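Local coordinates for protein uncharacterized aldehyde dehydrogenase AldY (Bacillus subtilis, PDB 4DNG) that probably oxidises aldehydes to carboxylates with NAD+ as an aldehyde dehydrogenase, and may help protect cells against stress from ethanol and related compounds, at residues D273-G278 with E305-R310; K312-G317 with L363-F368; G327-E332 with E336-I341; A371-K376 with A402-Y407. All blocks are in the same frame, centred on the assembly; numbering follows the deposited sequence.

In the fold
All four contacts belong to the alpha/beta catalytic domain of the aldehyde dehydrogenase fold, away from the predicted active-site residues. Contacts 1 and 2 share helix 297-313 and have centres about 11 Å apart; they meet where Phe307 packs against Val367 of strand 362-369. Contact 3, formed around the start of helix 332-347, falls in the chain between the two segments of contact 2, and its centre lies about 13 Å away; Leu363 packs on both Leu329 and Ala338. Strand 362-369 thus lies between helix 297-313 and helix 332-347, linking contacts 1 and 2 with contact 3. Contact 4, centred about 24 Å from contact 2, brings the turn after this strand beside the end of helix 395-403.

Contact 1. Residues D273-G278 with E305-R310; sequences DAAIFG and EKFTAR
Ile276 and Phe307 carry the apolar part of this helix-to-helix contact between helix 268-281 and helix 297-313. The methyl CD1 of Ile276 lies 3.3 Å from Phe307 CD1 and 3.5 Å from CE1, a tight fit against that part of the ring, which it approaches obliquely. Ala275 brings a second methyl to the same CD1-CE1 part, also obliquely but from the opposite side of the ring plane, its CB 3.8 Å from Phe307 CE1. Phe307 reaches both because its CG is anti to the backbone N (chi1 -176°), which carries the ring across toward the neighbouring helix. With the two short axes 10.2 Å apart and inclined at 39°, a small alanine next to a branched isoleucine suits a large flat partner. Val272 and Phe280 of helix 268-281 also touch the ring. Without the ring, as with an alanine here, the methyls of Ile276 and Ala275 would probably lose their aromatic partner and a gap would open between the helices.

Aliphatic contact of a charged residue comes next. Arg310 lays its CG 3.9 Å from Ile276 CD1, so the methylene base of the side chain extends the oily surface while the chain bends at chi2.

The charged groups do not meet. Arg310 NE stands 4.7 Å from Asp273 OD1, too far for a salt bridge, although the opposite charges probably attract gently.

No hydrogen bond joins the two segments. Cohesion therefore rests on shape and on the burial of hydrocarbon, with charge confined to the outer edge.

Contact 2. Residues K312-G317 with L363-F368; sequences KQLPYG and LTPYVF
Leu314, just past the end of helix 297-313, starts the contact by turning its side chain toward Pro365. Its CD1 comes within 4.4 Å of Pro365 CG, a loose apolar touch that suits a buried leucine beside a rigid ring. Pro315 follows and has no amide hydrogen to give; its backbone pairs instead with Val325 and Val326, fixing the course of the loop. Tyr316 then makes the main interaction, a CH-pi contact: the methyl CG2 of Thr364 sits over the centre of the ring, 3.6 Å from the centroid and only 13° off the ring normal. The ring is placed there by a first torsion of 71°, which sets CG between the backbone N and the carbonyl carbon. Threonine fits because its two branches divide the work, CG2 to the aromatic face and OG1 to a hydrogen bond with Lys357 N. Gly317 ends the segment with backbone angles at which a CB would be jammed against the carbonyl O of Tyr316, which explains the glycine. The contact thus fastens the loop leaving helix 297-313 to the beginning of strand 362-369, where Pro365 also packs on Val311 of that helix, Val367 touches Val354 of strand 351-354, and Tyr366 faces Ile342 of helix 332-347.

Contact 3. Residues G327-E332 with E336-I341; sequences GPLINE and EKALEI
Glu332 and Glu336 meet within the first turn of helix 332-347 in a local contact at the N-terminal end of that helix, and Leu329 of the preceding loop adds a touch from outside it. The start is an N-capped helix: Asn331 occupies the N-cap, and its OD1 accepts a hydrogen bond from Gln334 N. The first turn then closes through an i to i+4 bond, Glu336 N to Glu332 O, 3.2 Å long and nearly straight at 177°. An acidic residue suits the place of Glu332, where the helix dipole would tend to stabilise negative charge. Even so, the two carboxylates lie close, with Glu332 OE2 3.1 Å from Glu336 OE2 and their planes 45° apart. Both oxygens are acceptors when ionised, so the pair is likely to repel or to raise the affinity of one for a proton, an effect probably offset in part by the salt bridge from Arg358 NH2 to Glu332 OE2. A lysine in place of Glu332 would probably leave Arg358 without its carboxylate mate and set two like charges against each other. Leu329 of the loop reaches the helix through an apolar touch: a leucine long enough to reach it brings CD1 to 4.5 Å from Ala338 CB.

Contact 4. Residues A371-K376 with A402-Y407; sequences ADNNSK and ANDTEY
Asn373 ND2, a close but unbonded neighbour of Asp404, gives its hydrogen bond to Met401 O, just ahead of the second segment. Asp404 O at 3.9 Å and Asp404 OD2 at 4.0 Å from the same nitrogen are too distant to be bonded. With CG anti to the backbone N (chi1 -168°), the amide extends from the turn after strand 362-369 to the C-terminal end of helix 395-403, the two parts of the fold that meet here. Its other end, OD1, receives a weak hydrogen bond from Arg292 NH2, and Arg292 NH1 makes a weak one to Ala402 O, so Arg292, on the nearby strand 290-296, links both segments weakly. An asparagine suits this buried place because it can donate and accept at once.

The amide of Asn373 and the Asp404 carboxylate stand almost perpendicular, 87° apart. Beside them Asn374 OD1 is 3.7 Å from Asp404 OD2; two acceptors gain nothing from such proximity, and Asn374 OD1 instead takes a weak bond from Gln379 NE2.

Both backbones turn here. Residues 372-375 form a type I beta turn, which Ser375 OG supports with a weak bond to Asp372 O. Asp404, the first residue to leave helical angles, centres an inverse gamma turn. Farther on, Tyr407 packs on Ala246 of the second subunit.

Since no hydrogen bond runs directly between the segments, the asparagine amides find their bonds with partners outside the two segments rather than with each other's segment.

Contact 1. Residues D273-G278 with E305-R310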
loop_
_atom_site.group_PDB
_atom_site.type_symbol
_atom_site.label_atom_id
_atom_site.label_comp_id
_atom_site.label_asym_id
_atom_site.label_seq_id
_atom_site.Cartn_x
_atom_site.Cartn_y
_atom_site.Cartn_z
ATOM N N ASP A 273 35.310 6.303 -11.536
ATOM C CA ASP A 273 34.581 6.368 -12.808
ATOM C C ASP A 273 33.071 6.239 -12.628
ATOM O O ASP A 273 32.317 7.109 -13.067
ATOM C CB ASP A 273 35.075 5.295 -13.793
ATOM C CG ASP A 273 36.334 5.710 -14.537
ATOM O OD1 ASP A 273 36.478 6.907 -14.868
ATOM O OD2 ASP A 273 37.176 4.824 -14.802
ATOM N N ALA A 274 32.642 5.159 -11.978
ATOM C CA ALA A 274 31.223 4.932 -11.731
ATOM C C ALA A 274 30.582 6.045 -10.887
ATOM O O ALA A 274 29.399 6.322 -11.047
ATOM C CB ALA A 274 31.002 3.571 -11.094
ATOM N N ALA A 275 31.359 6.684 -10.007
ATOM C CA ALA A 275 30.871 7.831 -9.226
ATOM C C ALA A 275 30.720 9.110 -10.062
ATOM O O ALA A 275 29.875 9.951 -9.764
ATOM C CB ALA A 275 31.761 8.090 -8.024
ATOM N N ILE A 276 31.545 9.268 -11.093
ATOM C CA ILE A 276 31.408 10.407 -12.004
ATOM C C ILE A 276 30.158 10.289 -12.889
ATOM O O ILE A 276 29.372 11.234 -12.968
ATOM C CB ILE A 276 32.685 10.627 -12.849
ATOM C CG1 ILE A 276 33.586 11.660 -12.178
ATOM C CG2 ILE A 276 32.352 11.133 -14.247
ATOM C CD1 ILE A 276 34.547 11.074 -11.184
ATOM N N PHE A 277 29.988 9.133 -13.542
ATOM C CA PHE A 277 28.845 8.855 -14.415
ATOM C C PHE A 277 27.539 9.076 -13.658
ATOM O O PHE A 277 26.681 9.814 -14.121
ATOM C CB PHE A 277 28.922 7.418 -14.989
ATOM C CG PHE A 277 27.868 7.102 -16.042
ATOM C CD1 PHE A 277 28.083 7.412 -17.392
ATOM C CD2 PHE A 277 26.670 6.470 -15.692
ATOM C CE1 PHE A 277 27.124 7.119 -18.362
ATOM C CE2 PHE A 277 25.712 6.177 -16.658
ATOM C CZ PHE A 277 25.939 6.500 -17.993
ATOM N N GLY A 278 27.420 8.455 -12.484
ATOM C CA GLY A 278 26.252 8.591 -11.616
ATOM C C GLY A 278 25.984 10.014 -11.161
ATOM O O GLY A 278 24.865 10.515 -11.305
ATOM N N GLU A 305 41.911 12.164 -4.696
ATOM C CA GLU A 305 42.777 12.709 -5.742
ATOM C C GLU A 305 42.226 12.441 -7.139
ATOM O O GLU A 305 42.069 13.368 -7.939
ATOM C CB GLU A 305 44.196 12.153 -5.618
ATOM C CG GLU A 305 45.059 12.875 -4.591
ATOM C CD GLU A 305 45.756 14.118 -5.138
ATOM O OE1 GLU A 305 45.147 14.867 -5.935
ATOM O OE2 GLU A 305 46.923 14.356 -4.753
ATOM N N LYS A 306 41.916 11.175 -7.412
ATOM C CA LYS A 306 41.382 10.758 -8.707
ATOM C C LYS A 306 40.018 11.370 -9.017
ATOM O O LYS A 306 39.798 11.859 -10.132
ATOM C CB LYS A 306 41.316 9.231 -8.797
ATOM C CG LYS A 306 42.566 8.618 -9.391
ATOM C CD LYS A 306 42.770 7.186 -8.940
ATOM C CE LYS A 306 44.257 6.925 -8.774
ATOM N NZ LYS A 306 44.507 5.530 -8.341
ATOM N N PHE A 307 39.116 11.335 -8.032
ATOM C CA PHE A 307 37.761 11.874 -8.187
ATOM C C PHE A 307 37.801 13.383 -8.361
ATOM O O PHE A 307 37.081 13.902 -9.195
ATOM C CB PHE A 307 36.848 11.480 -7.008
ATOM C CG PHE A 307 35.422 11.939 -7.166
ATOM C CD1 PHE A 307 34.488 11.149 -7.839
ATOM C CD2 PHE A 307 35.011 13.178 -6.657
ATOM C CE1 PHE A 307 33.168 11.582 -7.997
ATOM C CE2 PHE A 307 33.708 13.618 -6.818
ATOM C CZ PHE A 307 32.784 12.817 -7.488
ATOM N N THR A 308 38.645 14.067 -7.581
ATOM C CA THR A 308 38.820 15.523 -7.692
ATOM C C THR A 308 39.407 15.936 -9.039
ATOM O O THR A 308 38.847 16.801 -9.725
ATOM C CB THR A 308 39.717 16.115 -6.579
ATOM O OG1 THR A 308 40.943 15.376 -6.499
ATOM C CG2 THR A 308 39.017 16.083 -5.236
ATOM N N ALA A 309 40.527 15.323 -9.418
ATOM C CA ALA A 309 41.153 15.653 -10.695
ATOM C C ALA A 309 40.144 15.499 -11.838
ATOM O O ALA A 309 40.038 16.383 -12.693
ATOM C CB ALA A 309 42.380 14.793 -10.946
ATOM N N ARG A 310 39.391 14.396 -11.824
ATOM C CA ARG A 310 38.499 14.040 -12.931
ATOM C C ARG A 310 37.310 15.007 -13.039
ATOM O O ARG A 310 36.917 15.402 -14.142
ATOM C CB ARG A 310 38.058 12.570 -12.807
ATOM C CG ARG A 310 37.182 12.024 -13.931
ATOM C CD ARG A 310 37.911 11.857 -15.257
ATOM N NE ARG A 310 37.018 11.359 -16.308
ATOM C CZ ARG A 310 36.241 12.120 -17.081
ATOM N NH1 ARG A 310 36.228 13.442 -16.941
ATOM N NH2 ARG A 310 35.472 11.555 -18.003
#

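Contact 2. Residues K312-G317 with L363-F368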
loop_
_atom_site.group_PDB
_atom_site.type_symbol
_atom_site.label_atom_id
_atom_site.label_comp_id
_atom_site.label_asym_id
_atom_site.label_seq_id
_atom_site.Cartn_x
_atom_site.Cartn_y
_atom_site.Cartn_z
ATOM N N LYS A 312 37.260 18.115 -12.019
ATOM C CA LYS A 312 37.803 19.412 -12.450
ATOM C C LYS A 312 37.832 19.605 -13.977
ATOM O O LYS A 312 37.853 20.738 -14.457
ATOM C CB LYS A 312 39.216 19.627 -11.879
ATOM C CG LYS A 312 39.282 19.896 -10.379
ATOM C CD LYS A 312 40.087 21.157 -10.072
ATOM C CE LYS A 312 39.221 22.406 -10.239
ATOM N NZ LYS A 312 39.985 23.674 -10.400
ATOM N N GLN A 313 37.837 18.495 -14.720
ATOM C CA GLN A 313 37.933 18.511 -16.179
ATOM C C GLN A 313 36.594 18.743 -16.843
ATOM O O GLN A 313 36.524 19.392 -17.896
ATOM C CB GLN A 313 38.477 17.181 -16.695
ATOM C CG GLN A 313 39.985 17.123 -16.871
ATOM C CD GLN A 313 40.535 15.724 -16.647
ATOM O OE1 GLN A 313 41.496 15.541 -15.900
ATOM N NE2 GLN A 313 39.915 14.725 -17.277
ATOM N N LEU A 314 35.545 18.206 -16.220
ATOM C CA LEU A 314 34.220 18.121 -16.833
ATOM C C LEU A 314 33.795 19.423 -17.513
ATOM O O LEU A 314 33.890 20.495 -16.912
ATOM C CB LEU A 314 33.177 17.670 -15.809
ATOM C CG LEU A 314 33.501 16.436 -14.949
ATOM C CD1 LEU A 314 32.480 16.326 -13.824
ATOM C CD2 LEU A 314 33.578 15.145 -15.759
ATOM N N PRO A 315 33.379 19.333 -18.793
ATOM C CA PRO A 315 32.830 20.470 -19.554
ATOM C C PRO A 315 31.534 21.039 -18.982
ATOM O O PRO A 315 30.584 20.301 -18.725
ATOM C CB PRO A 315 32.579 19.869 -20.944
ATOM C CG PRO A 315 33.611 18.794 -21.064
ATOM C CD PRO A 315 33.723 18.200 -19.679
ATOM N N TYR A 316 31.502 22.349 -18.782
ATOM C CA TYR A 316 30.289 23.003 -18.317
ATOM C C TYR A 316 29.802 24.061 -19.315
ATOM O O TYR A 316 30.598 24.635 -20.050
ATOM C CB TYR A 316 30.494 23.583 -16.904
ATOM C CG TYR A 316 31.398 24.798 -16.828
ATOM C CD1 TYR A 316 30.912 26.076 -17.131
ATOM C CD2 TYR A 316 32.727 24.679 -16.425
ATOM C CE1 TYR A 316 31.728 27.192 -17.054
ATOM C CE2 TYR A 316 33.551 25.791 -16.340
ATOM C CZ TYR A 316 33.049 27.045 -16.657
ATOM O OH TYR A 316 33.857 28.160 -16.581
ATOM N N GLY A 317 28.494 24.304 -19.358
ATOM C CA GLY A 317 27.964 25.375 -20.199
ATOM C C GLY A 317 26.637 25.086 -20.873
ATOM O O GLY A 317 25.666 24.694 -20.224
ATOM N N LEU A 363 25.897 26.067 -12.138
ATOM C CA LEU A 363 26.975 25.954 -11.168
ATOM C C LEU A 363 27.881 24.745 -11.408
ATOM O O LEU A 363 27.421 23.633 -11.691
ATOM C CB LEU A 363 26.532 26.160 -9.711
ATOM C CG LEU A 363 25.640 25.246 -8.895
ATOM C CD1 LEU A 363 26.471 24.209 -8.162
ATOM C CD2 LEU A 363 24.904 26.118 -7.894
ATOM N N THR A 364 29.183 25.027 -11.349
ATOM C CA THR A 364 30.233 24.082 -11.658
ATOM C C THR A 364 30.429 23.253 -10.421
ATOM O O THR A 364 30.179 23.746 -9.321
ATOM C CB THR A 364 31.545 24.803 -11.961
ATOM O OG1 THR A 364 31.843 25.669 -10.865
ATOM C CG2 THR A 364 31.433 25.626 -13.261
ATOM N N PRO A 365 30.884 21.997 -10.597
ATOM C CA PRO A 365 30.909 21.022 -9.508
ATOM C C PRO A 365 31.622 21.528 -8.243
ATOM O O PRO A 365 32.637 22.234 -8.345
ATOM C CB PRO A 365 31.673 19.831 -10.109
ATOM C CG PRO A 365 31.568 19.992 -11.582
ATOM C CD PRO A 365 31.448 21.458 -11.851
ATOM N N TYR A 366 31.069 21.181 -7.076
ATOM C CA TYR A 366 31.750 21.362 -5.788
ATOM C C TYR A 366 31.979 20.004 -5.154
ATOM O O TYR A 366 31.079 19.162 -5.142
ATOM C CB TYR A 366 30.920 22.206 -4.813
ATOM C CG TYR A 366 30.757 23.672 -5.171
ATOM C CD1 TYR A 366 29.963 24.071 -6.258
ATOM C CD2 TYR A 366 31.358 24.667 -4.392
ATOM C CE1 TYR A 366 29.797 25.416 -6.573
ATOM C CE2 TYR A 366 31.200 26.011 -4.697
ATOM C CZ TYR A 366 30.418 26.382 -5.784
ATOM O OH TYR A 366 30.270 27.719 -6.086
ATOM N N VAL A 367 33.174 19.789 -4.615
ATOM C CA VAL A 367 33.447 18.561 -3.886
ATOM C C VAL A 367 33.922 18.894 -2.474
ATOM O O VAL A 367 34.976 19.516 -2.282
ATOM C CB VAL A 367 34.442 17.619 -4.623
ATOM C CG1 VAL A 367 34.667 16.343 -3.809
ATOM C CG2 VAL A 367 33.937 17.267 -6.032
ATOM N N PHE A 368 33.107 18.500 -1.500
ATOM C CA PHE A 368 33.460 18.574 -0.089
ATOM C C PHE A 368 34.055 17.235 0.348
ATOM O O PHE A 368 33.582 16.170 -0.063
ATOM C CB PHE A 368 32.226 18.901 0.749
ATOM C CG PHE A 368 31.747 20.313 0.593
ATOM C CD1 PHE A 368 32.360 21.348 1.291
ATOM C CD2 PHE A 368 30.671 20.613 -0.248
ATOM C CE1 PHE A 368 31.915 22.661 1.153
ATOM C CE2 PHE A 368 30.227 21.917 -0.391
ATOM C CZ PHE A 368 30.852 22.943 0.311
#

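Contact 3. Residues G327-E332 with E336-I341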
loop_
_atom_site.group_PDB
_atom_site.type_symbol
_atom_site.label_atom_id
_atom_site.label_comp_id
_atom_site.label_asym_id
_atom_site.label_seq_id
_atom_site.Cartn_x
_atom_site.Cartn_y
_atom_site.Cartn_z
ATOM N N GLY A 327 25.359 21.196 -17.215
ATOM C CA GLY A 327 24.536 22.279 -17.709
ATOM C C GLY A 327 23.891 23.023 -16.549
ATOM O O GLY A 327 24.302 22.880 -15.390
ATOM N N PRO A 328 22.848 23.804 -16.850
ATOM C CA PRO A 328 22.294 24.723 -15.879
ATOM C C PRO A 328 21.443 24.000 -14.888
ATOM O O PRO A 328 21.001 22.892 -15.171
ATOM C CB PRO A 328 21.432 25.671 -16.732
ATOM C CG PRO A 328 21.251 25.008 -18.064
ATOM C CD PRO A 328 22.068 23.759 -18.103
ATOM N N LEU A 329 21.223 24.598 -13.722
ATOM C CA LEU A 329 20.207 24.043 -12.820
ATOM C C LEU A 329 18.818 24.475 -13.305
ATOM O O LEU A 329 18.686 25.493 -13.992
ATOM C CB LEU A 329 20.450 24.450 -11.364
ATOM C CG LEU A 329 21.721 23.882 -10.725
ATOM C CD1 LEU A 329 21.758 24.183 -9.231
ATOM C CD2 LEU A 329 21.838 22.380 -10.974
ATOM N N ILE A 330 17.796 23.703 -12.941
ATOM C CA ILE A 330 16.442 23.882 -13.450
ATOM C C ILE A 330 15.891 25.324 -13.366
ATOM O O ILE A 330 15.226 25.783 -14.280
ATOM C CB ILE A 330 15.490 22.875 -12.774
ATOM C CG1 ILE A 330 14.048 22.961 -13.326
ATOM C CG2 ILE A 330 15.523 23.081 -11.274
ATOM C CD1 ILE A 330 13.912 22.739 -14.825
ATOM N N ASN A 331 16.186 26.026 -12.277
ATOM C CA ASN A 331 15.768 27.411 -12.100
ATOM C C ASN A 331 16.636 28.147 -11.057
ATOM O O ASN A 331 17.537 27.564 -10.458
ATOM C CB ASN A 331 14.285 27.468 -11.696
ATOM C CG ASN A 331 14.026 26.825 -10.348
ATOM O OD1 ASN A 331 14.741 27.075 -9.383
ATOM N ND2 ASN A 331 13.014 25.967 -10.285
ATOM N N GLU A 332 16.317 29.412 -10.817
ATOM C CA GLU A 332 17.059 30.273 -9.893
ATOM C C GLU A 332 16.896 29.890 -8.421
ATOM O O GLU A 332 17.831 30.062 -7.639
ATOM C CB GLU A 332 16.632 31.730 -10.093
ATOM C CG GLU A 332 17.315 32.748 -9.196
ATOM C CD GLU A 332 18.575 33.335 -9.802
ATOM O OE1 GLU A 332 18.604 33.586 -11.030
ATOM O OE2 GLU A 332 19.536 33.560 -9.034
ATOM N N GLU A 336 20.103 29.346 -5.563
ATOM C CA GLU A 336 20.158 29.995 -4.244
ATOM C C GLU A 336 20.174 28.922 -3.146
ATOM O O GLU A 336 20.931 29.021 -2.179
ATOM C CB GLU A 336 18.986 30.980 -4.034
ATOM C CG GLU A 336 18.693 31.937 -5.190
ATOM C CD GLU A 336 19.450 33.258 -5.140
ATOM O OE1 GLU A 336 20.299 33.458 -4.239
ATOM O OE2 GLU A 336 19.187 34.115 -6.016
ATOM N N LYS A 337 19.356 27.886 -3.329
ATOM C CA LYS A 337 19.290 26.763 -2.401
ATOM C C LYS A 337 20.599 26.006 -2.323
ATOM O O LYS A 337 21.015 25.586 -1.248
ATOM C CB LYS A 337 18.155 25.807 -2.781
ATOM C CG LYS A 337 16.802 26.221 -2.243
ATOM C CD LYS A 337 15.829 25.059 -2.258
ATOM C CE LYS A 337 14.519 25.441 -1.591
ATOM N NZ LYS A 337 13.800 24.227 -1.110
ATOM N N ALA A 338 21.251 25.839 -3.464
ATOM C CA ALA A 338 22.525 25.142 -3.518
ATOM C C ALA A 338 23.601 25.964 -2.826
ATOM O O ALA A 338 24.311 25.468 -1.951
ATOM C CB ALA A 338 22.916 24.884 -4.961
ATOM N N LEU A 339 23.707 27.226 -3.225
ATOM C CA LEU A 339 24.702 28.119 -2.690
ATOM C C LEU A 339 24.583 28.311 -1.182
ATOM O O LEU A 339 25.594 28.307 -0.489
ATOM C CB LEU A 339 24.644 29.455 -3.402
ATOM C CG LEU A 339 25.239 29.446 -4.812
ATOM C CD1 LEU A 339 25.026 30.807 -5.464
ATOM C CD2 LEU A 339 26.716 29.066 -4.814
ATOM N N GLU A 340 23.359 28.457 -0.676
ATOM C CA GLU A 340 23.159 28.626 0.767
ATOM C C GLU A 340 23.631 27.376 1.529
ATOM O O GLU A 340 24.200 27.492 2.614
ATOM C CB GLU A 340 21.703 29.001 1.105
ATOM C CG GLU A 340 20.906 27.934 1.853
ATOM C CD GLU A 340 19.415 28.223 1.933
ATOM O OE1 GLU A 340 19.003 29.388 1.729
ATOM O OE2 GLU A 340 18.648 27.273 2.206
ATOM N N ILE A 341 23.404 26.200 0.943
ATOM C CA ILE A 341 23.902 24.926 1.480
ATOM C C ILE A 341 25.433 24.890 1.498
ATOM O O ILE A 341 26.050 24.365 2.424
ATOM C CB ILE A 341 23.343 23.725 0.670
ATOM C CG1 ILE A 341 21.853 23.505 0.963
ATOM C CG2 ILE A 341 24.121 22.444 0.932
ATOM C CD1 ILE A 341 21.447 23.615 2.425
#

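Contact 4. Residues A371-K376 with A402-Y407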
loop_
_atom_site.group_PDB
_atom_site.type_symbol
_atom_site.label_atom_id
_atom_site.label_comp_id
_atom_site.label_asym_id
_atom_site.label_seq_id
_atom_site.Cartn_x
_atom_site.Cartn_y
_atom_site.Cartn_z
ATOM N N ALA A 371 33.890 14.856 5.309
ATOM C CA ALA A 371 32.666 15.227 6.006
ATOM C C ALA A 371 32.171 14.156 6.976
ATOM O O ALA A 371 32.347 12.962 6.740
ATOM C CB ALA A 371 31.580 15.539 4.995
ATOM N N ASP A 372 31.524 14.599 8.052
ATOM C CA ASP A 372 30.760 13.706 8.917
ATOM C C ASP A 372 29.542 13.165 8.164
ATOM O O ASP A 372 28.944 13.871 7.360
ATOM C CB ASP A 372 30.287 14.461 10.153
ATOM C CG ASP A 372 30.357 13.622 11.411
ATOM O OD1 ASP A 372 31.449 13.590 12.020
ATOM O OD2 ASP A 372 29.325 13.016 11.797
ATOM N N ASN A 373 29.178 11.914 8.420
ATOM C CA ASN A 373 27.999 11.323 7.800
ATOM C C ASN A 373 26.733 11.948 8.382
ATOM O O ASN A 373 25.660 11.927 7.759
ATOM C CB ASN A 373 27.999 9.794 7.977
ATOM C CG ASN A 373 26.951 9.098 7.118
ATOM O OD1 ASN A 373 26.903 9.289 5.906
ATOM N ND2 ASN A 373 26.106 8.293 7.744
ATOM N N ASN A 374 26.878 12.518 9.576
ATOM C CA ASN A 374 25.788 13.188 10.274
ATOM C C ASN A 374 25.855 14.709 10.062
ATOM O O ASN A 374 25.589 15.500 10.976
ATOM C CB ASN A 374 25.840 12.827 11.765
ATOM C CG ASN A 374 24.478 12.469 12.331
ATOM O OD1 ASN A 374 23.713 11.719 11.720
ATOM N ND2 ASN A 374 24.175 12.995 13.514
ATOM N N SER A 375 26.215 15.104 8.842
ATOM C CA SER A 375 26.421 16.506 8.499
ATOM C C SER A 375 25.249 17.050 7.725
ATOM O O SER A 375 24.476 16.290 7.143
ATOM C CB SER A 375 27.691 16.681 7.664
ATOM O OG SER A 375 28.834 16.775 8.489
ATOM N N LYS A 376 25.132 18.374 7.706
ATOM C CA LYS A 376 24.090 19.028 6.935
ATOM C C LYS A 376 24.228 18.722 5.447
ATOM O O LYS A 376 23.268 18.271 4.820
ATOM C CB LYS A 376 24.060 20.529 7.221
ATOM C CG LYS A 376 23.229 20.868 8.449
ATOM C CD LYS A 376 23.601 22.215 9.048
ATOM C CE LYS A 376 22.865 22.454 10.359
ATOM N NZ LYS A 376 23.517 23.504 11.196
ATOM N N ALA A 402 25.973 4.114 5.560
ATOM C CA ALA A 402 25.048 4.082 4.412
ATOM C C ALA A 402 23.602 3.899 4.858
ATOM O O ALA A 402 22.694 4.468 4.260
ATOM C CB ALA A 402 25.439 2.984 3.435
ATOM N N ASN A 403 23.422 3.079 5.873
ATOM C CA ASN A 403 22.141 2.840 6.488
ATOM C C ASN A 403 21.564 4.055 7.176
ATOM O O ASN A 403 20.380 4.296 7.117
ATOM C CB ASN A 403 22.242 1.679 7.464
ATOM C CG ASN A 403 21.861 0.365 6.840
ATOM O OD1 ASN A 403 21.011 0.309 5.970
ATOM N ND2 ASN A 403 22.483 -0.701 7.292
ATOM N N ASP A 404 22.406 4.837 7.818
ATOM C CA ASP A 404 21.928 5.872 8.711
ATOM C C ASP A 404 21.493 7.079 7.914
ATOM O O ASP A 404 22.210 8.058 7.802
ATOM C CB ASP A 404 23.051 6.261 9.673
ATOM C CG ASP A 404 22.857 7.626 10.285
ATOM O OD1 ASP A 404 21.801 8.231 10.057
ATOM O OD2 ASP A 404 23.763 8.087 11.004
ATOM N N THR A 405 20.295 6.975 7.356
ATOM C CA THR A 405 19.686 8.012 6.548
ATOM C C THR A 405 18.215 8.086 6.869
ATOM O O THR A 405 17.649 7.117 7.356
ATOM C CB THR A 405 19.731 7.629 5.086
ATOM O OG1 THR A 405 18.891 6.488 4.903
ATOM C CG2 THR A 405 21.130 7.280 4.699
ATOM N N GLU A 406 17.591 9.222 6.572
ATOM C CA GLU A 406 16.163 9.378 6.786
ATOM C C GLU A 406 15.454 8.173 6.138
ATOM O O GLU A 406 14.775 7.405 6.823
ATOM C CB GLU A 406 15.690 10.721 6.211
ATOM C CG GLU A 406 16.357 11.930 6.872
ATOM C CD GLU A 406 16.446 13.164 5.980
ATOM O OE1 GLU A 406 15.987 13.120 4.814
ATOM O OE2 GLU A 406 16.990 14.189 6.452
ATOM N N TYR A 407 15.632 8.007 4.826
ATOM C CA TYR A 407 15.214 6.792 4.111
ATOM C C TYR A 407 16.234 6.440 3.034
ATOM O O TYR A 407 17.001 7.297 2.577
ATOM C CB TYR A 407 13.813 6.935 3.486
ATOM C CG TYR A 407 12.724 7.251 4.487
ATOM C CD1 TYR A 407 12.153 6.244 5.271
ATOM C CD2 TYR A 407 12.278 8.562 4.664
ATOM C CE1 TYR A 407 11.168 6.536 6.204
ATOM C CE2 TYR A 407 11.296 8.863 5.591
ATOM C CZ TYR A 407 10.745 7.850 6.358
ATOM O OH TYR A 407 9.766 8.157 7.274
#